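Local coordinates for DNA processing protein DprA (Streptococcus pneumoniae, PDB 3UQZ) that helps load the RecA recombinase onto single-stranded DNA during natural transformation, binding single-stranded DNA cooperatively and protecting it from nucleases, at residues A237-G249 / C259-T271. Residues are numbered along the deposited sequence; the frame is centred on the assembly and turned at random.
Sequences AMEEGRDVFAIPG and CHHLIQEGAKLVT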
loop_
_atom_site.group_PDB
_atom_site.type_symbol
_atom_site.label_atom_id
_atom_site.label_comp_id
_atom_site.label_asym_id
_atom_site.label_seq_id
_atom_site.Cartn_x
_atom_site.Cartn_y
_atom_site.Cartn_z
ATOM N N ALA A 237 -0.907 -1.579 -18.435
ATOM C CA ALA A 237 -2.233 -0.968 -18.236
ATOM C C ALA A 237 -2.079 0.484 -17.760
ATOM O O ALA A 237 -2.859 1.347 -18.173
ATOM C CB ALA A 237 -3.056 -1.765 -17.236
HETATM N N MSE A 238 -1.060 0.750 -16.913
HETATM C CA MSE A 238 -0.735 2.079 -16.398
HETATM C C MSE A 238 -0.237 2.975 -17.544
HETATM O O MSE A 238 -0.586 4.156 -17.596
HETATM C CB MSE A 238 0.304 1.970 -15.278
HETATM C CG MSE A 238 -0.234 2.414 -13.923
HETATM SE SE MSE A 238 0.535 1.476 -12.378
HETATM C CE MSE A 238 0.462 2.912 -11.123
ATOM N N GLU A 239 0.514 2.386 -18.498
ATOM C CA GLU A 239 1.017 3.063 -19.700
ATOM C C GLU A 239 -0.141 3.420 -20.650
ATOM O O GLU A 239 -0.046 4.408 -21.374
ATOM C CB GLU A 239 2.050 2.186 -20.431
ATOM C CG GLU A 239 3.429 2.146 -19.782
ATOM C CD GLU A 239 4.293 0.937 -20.112
ATOM O OE1 GLU A 239 4.216 0.422 -21.253
ATOM O OE2 GLU A 239 5.073 0.518 -19.228
ATOM N N GLU A 240 -1.232 2.627 -20.636
ATOM C CA GLU A 240 -2.430 2.857 -21.452
ATOM C C GLU A 240 -3.417 3.837 -20.768
ATOM O O GLU A 240 -4.500 4.097 -21.304
ATOM C CB GLU A 240 -3.124 1.522 -21.811
ATOM C CG GLU A 240 -2.388 0.658 -22.827
ATOM C CD GLU A 240 -2.354 1.108 -24.280
ATOM O OE1 GLU A 240 -3.076 2.066 -24.645
ATOM O OE2 GLU A 240 -1.615 0.470 -25.064
ATOM N N GLY A 241 -3.024 4.370 -19.607
ATOM C CA GLY A 241 -3.818 5.313 -18.822
ATOM C C GLY A 241 -4.952 4.696 -18.026
ATOM O O GLY A 241 -5.871 5.409 -17.612
ATOM N N ARG A 242 -4.886 3.369 -17.781
ATOM C CA ARG A 242 -5.906 2.639 -17.021
ATOM C C ARG A 242 -5.560 2.599 -15.528
ATOM O O ARG A 242 -4.382 2.580 -15.161
ATOM C CB ARG A 242 -6.111 1.204 -17.574
ATOM C CG ARG A 242 -6.246 1.059 -19.100
ATOM C CD ARG A 242 -7.449 1.791 -19.674
ATOM N NE ARG A 242 -8.027 1.096 -20.826
ATOM C CZ ARG A 242 -7.667 1.304 -22.090
ATOM N NH1 ARG A 242 -6.710 2.179 -22.381
ATOM N NH2 ARG A 242 -8.261 0.641 -23.073
ATOM N N ASP A 243 -6.598 2.606 -14.668
ATOM C CA ASP A 243 -6.439 2.558 -13.221
ATOM C C ASP A 243 -6.066 1.159 -12.791
ATOM O O ASP A 243 -6.618 0.180 -13.309
ATOM C CB ASP A 243 -7.736 2.956 -12.502
ATOM C CG ASP A 243 -8.153 4.409 -12.604
ATOM O OD1 ASP A 243 -7.253 5.291 -12.616
ATOM O OD2 ASP A 243 -9.377 4.674 -12.586
ATOM N N VAL A 244 -5.127 1.059 -11.834
ATOM C CA VAL A 244 -4.736 -0.214 -11.252
ATOM C C VAL A 244 -5.038 -0.223 -9.763
ATOM O O VAL A 244 -4.662 0.708 -9.050
ATOM C CB VAL A 244 -3.414 -0.888 -11.745
ATOM C CG1 VAL A 244 -2.582 0.023 -12.637
ATOM C CG2 VAL A 244 -2.585 -1.479 -10.619
ATOM N N PHE A 245 -5.842 -1.208 -9.337
ATOM C CA PHE A 245 -6.305 -1.381 -7.968
ATOM C C PHE A 245 -5.599 -2.579 -7.380
ATOM O O PHE A 245 -5.895 -3.711 -7.765
ATOM C CB PHE A 245 -7.837 -1.564 -7.936
ATOM C CG PHE A 245 -8.613 -0.498 -8.665
ATOM C CD1 PHE A 245 -8.787 0.763 -8.108
ATOM C CD2 PHE A 245 -9.175 -0.753 -9.914
ATOM C CE1 PHE A 245 -9.501 1.755 -8.791
ATOM C CE2 PHE A 245 -9.884 0.244 -10.600
ATOM C CZ PHE A 245 -10.038 1.490 -10.033
ATOM N N ALA A 246 -4.632 -2.338 -6.480
ATOM C CA ALA A 246 -3.852 -3.421 -5.894
ATOM C C ALA A 246 -4.310 -3.829 -4.504
ATOM O O ALA A 246 -4.536 -2.972 -3.647
ATOM C CB ALA A 246 -2.379 -3.072 -5.905
ATOM N N ILE A 247 -4.476 -5.149 -4.296
ATOM C CA ILE A 247 -4.855 -5.736 -3.011
ATOM C C ILE A 247 -3.553 -6.038 -2.246
ATOM O O ILE A 247 -2.717 -6.791 -2.765
ATOM C CB ILE A 247 -5.749 -7.005 -3.178
ATOM C CG1 ILE A 247 -7.071 -6.678 -3.923
ATOM C CG2 ILE A 247 -6.030 -7.664 -1.811
ATOM C CD1 ILE A 247 -7.774 -7.889 -4.560
ATOM N N PRO A 248 -3.347 -5.454 -1.036
ATOM C CA PRO A 248 -2.101 -5.730 -0.298
ATOM C C PRO A 248 -2.102 -7.091 0.393
ATOM O O PRO A 248 -3.134 -7.756 0.483
ATOM C CB PRO A 248 -2.026 -4.583 0.716
ATOM C CG PRO A 248 -3.451 -4.211 0.965
ATOM C CD PRO A 248 -4.225 -4.525 -0.288
ATOM N N GLY A 249 -0.928 -7.484 0.861
ATOM C CA GLY A 249 -0.724 -8.731 1.583
ATOM C C GLY A 249 0.465 -8.659 2.516
ATOM O O GLY A 249 0.990 -7.571 2.774
ATOM N N CYS A 259 2.278 -6.155 -6.145
ATOM C CA CYS A 259 1.151 -5.318 -5.719
ATOM C C CYS A 259 1.688 -4.136 -4.937
ATOM O O CYS A 259 1.263 -3.007 -5.165
ATOM C CB CYS A 259 0.168 -6.114 -4.864
ATOM S SG CYS A 259 -0.604 -7.518 -5.704
ATOM N N HIS A 260 2.615 -4.412 -4.001
ATOM C CA HIS A 260 3.248 -3.428 -3.131
ATOM C C HIS A 260 4.076 -2.444 -3.930
ATOM O O HIS A 260 3.987 -1.243 -3.676
ATOM C CB HIS A 260 4.067 -4.122 -2.032
ATOM C CG HIS A 260 3.240 -4.930 -1.076
ATOM N ND1 HIS A 260 3.815 -5.904 -0.286
ATOM C CD2 HIS A 260 1.909 -4.889 -0.821
ATOM C CE1 HIS A 260 2.825 -6.419 0.425
ATOM N NE2 HIS A 260 1.658 -5.844 0.133
ATOM N N HIS A 261 4.834 -2.940 -4.928
ATOM C CA HIS A 261 5.649 -2.119 -5.825
ATOM C C HIS A 261 4.734 -1.178 -6.630
ATOM O O HIS A 261 5.047 0.007 -6.749
ATOM C CB HIS A 261 6.489 -3.013 -6.754
ATOM C CG HIS A 261 7.217 -2.268 -7.828
ATOM N ND1 HIS A 261 8.395 -1.579 -7.567
ATOM C CD2 HIS A 261 6.912 -2.126 -9.140
ATOM C CE1 HIS A 261 8.762 -1.040 -8.720
ATOM N NE2 HIS A 261 7.908 -1.347 -9.699
ATOM N N LEU A 262 3.590 -1.704 -7.137
ATOM C CA LEU A 262 2.607 -0.945 -7.912
ATOM C C LEU A 262 2.001 0.200 -7.098
ATOM O O LEU A 262 1.890 1.313 -7.616
ATOM C CB LEU A 262 1.501 -1.861 -8.479
ATOM C CG LEU A 262 1.855 -2.682 -9.732
ATOM C CD1 LEU A 262 0.991 -3.920 -9.829
ATOM C CD2 LEU A 262 1.761 -1.849 -10.992
ATOM N N ILE A 263 1.625 -0.070 -5.820
ATOM C CA ILE A 263 1.063 0.924 -4.891
ATOM C C ILE A 263 2.085 2.049 -4.665
ATOM O O ILE A 263 1.719 3.224 -4.716
ATOM C CB ILE A 263 0.557 0.287 -3.567
ATOM C CG1 ILE A 263 -0.673 -0.591 -3.826
ATOM C CG2 ILE A 263 0.250 1.357 -2.506
ATOM C CD1 ILE A 263 -0.937 -1.656 -2.765
ATOM N N GLN A 264 3.367 1.682 -4.472
ATOM C CA GLN A 264 4.466 2.632 -4.278
ATOM C C GLN A 264 4.603 3.527 -5.505
ATOM O O GLN A 264 4.813 4.729 -5.359
ATOM C CB GLN A 264 5.786 1.899 -3.999
ATOM C CG GLN A 264 5.840 1.244 -2.625
ATOM C CD GLN A 264 7.089 0.420 -2.393
ATOM O OE1 GLN A 264 7.688 -0.161 -3.311
ATOM N NE2 GLN A 264 7.466 0.293 -1.136
ATOM N N GLU A 265 4.430 2.938 -6.706
ATOM C CA GLU A 265 4.521 3.610 -8.003
ATOM C C GLU A 265 3.283 4.442 -8.398
ATOM O O GLU A 265 3.290 5.079 -9.453
ATOM C CB GLU A 265 4.917 2.623 -9.111
ATOM C CG GLU A 265 6.351 2.118 -9.026
ATOM C CD GLU A 265 7.461 3.153 -9.107
ATOM O OE1 GLU A 265 7.319 4.135 -9.872
ATOM O OE2 GLU A 265 8.490 2.969 -8.416
ATOM N N GLY A 266 2.252 4.458 -7.554
ATOM C CA GLY A 266 1.071 5.269 -7.801
ATOM C C GLY A 266 -0.265 4.564 -7.874
ATOM O O GLY A 266 -1.292 5.244 -7.954
ATOM N N ALA A 267 -0.289 3.211 -7.858
ATOM C CA ALA A 267 -1.552 2.461 -7.928
ATOM C C ALA A 267 -2.363 2.617 -6.654
ATOM O O ALA A 267 -1.812 2.943 -5.594
ATOM C CB ALA A 267 -1.303 0.993 -8.220
ATOM N N LYS A 268 -3.677 2.401 -6.765
ATOM C CA LYS A 268 -4.593 2.544 -5.644
ATOM C C LYS A 268 -4.636 1.274 -4.820
ATOM O O LYS A 268 -4.859 0.205 -5.376
ATOM C CB LYS A 268 -5.994 2.950 -6.133
ATOM C CG LYS A 268 -5.979 4.225 -6.981
ATOM C CD LYS A 268 -6.727 5.405 -6.364
ATOM C CE LYS A 268 -6.712 6.608 -7.281
ATOM N NZ LYS A 268 -5.778 7.683 -6.823
ATOM N N LEU A 269 -4.390 1.387 -3.496
ATOM C CA LEU A 269 -4.467 0.265 -2.563
ATOM C C LEU A 269 -5.950 0.045 -2.299
ATOM O O LEU A 269 -6.650 1.004 -1.957
ATOM C CB LEU A 269 -3.720 0.583 -1.241
ATOM C CG LEU A 269 -3.588 -0.571 -0.217
ATOM C CD1 LEU A 269 -2.351 -0.405 0.621
ATOM C CD2 LEU A 269 -4.797 -0.668 0.690
ATOM N N VAL A 270 -6.432 -1.197 -2.460
ATOM C CA VAL A 270 -7.851 -1.517 -2.240
ATOM C C VAL A 270 -8.041 -2.612 -1.186
ATOM O O VAL A 270 -7.265 -3.563 -1.140
ATOM C CB VAL A 270 -8.673 -1.762 -3.551
ATOM C CG1 VAL A 270 -8.732 -0.502 -4.418
ATOM C CG2 VAL A 270 -8.153 -2.957 -4.353
ATOM N N THR A 271 -9.062 -2.461 -0.328
ATOM C CA THR A 271 -9.384 -3.405 0.760
ATOM C C THR A 271 -10.779 -4.010 0.590
ATOM O O THR A 271 -11.099 -5.014 1.230
ATOM C CB THR A 271 -9.235 -2.728 2.147
ATOM O OG1 THR A 271 -10.237 -1.726 2.297
ATOM C CG2 THR A 271 -7.857 -2.105 2.360
#
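Three backbone hydrogen bonds join strand 243-246 to strand 268-269 and the residue after it in parallel register: Lys268 N reaches Val244 O (3.0 Å), Ala246 N reaches Lys268 O (2.8 Å) and Val270 N reaches Ala246 O (2.9 Å). A fourth bond ties the end of 237-249 to helix 257-264, where Gly249 N donates to His260 NE2 almost straight (3.1 Å, 171° at the hydrogen), meeting the imidazole at its edge and slightly tilted from its plane.

Apolar contacts fill both faces. Beneath helix 257-264, the Ala246 methyl sits against Ile263 CG1 (3.7 Å) and Cys259, while Val244 CG2 meets the Ala267 methyl. The bent selenomethionine Met238 lays SE against Leu262 CD2 (3.8 Å) and carries CE over the Gly266-Ala267 peptide. The Pro248 ring crosses Leu269 at about a right angle, CG to CD2; with CG anti to the backbone N (chi1 -174°), Leu269 brings its end to that ring. On the other face, Val270 CG1 packs on Phe245 CB (3.8 Å), and helix 273-279 covers the Phe245 ring.

This is the last beta-alpha-beta unit of the Rossmann-like sheet, and strand 268-269 forms its edge within the chain. Leu269 O accepts from Gln264 of the second subunit, and Pro248 packs on that subunit's His260. Leu269 and Pro248, packed together, thus also face the second subunit, consistent with this edge forming part of the dimer interface.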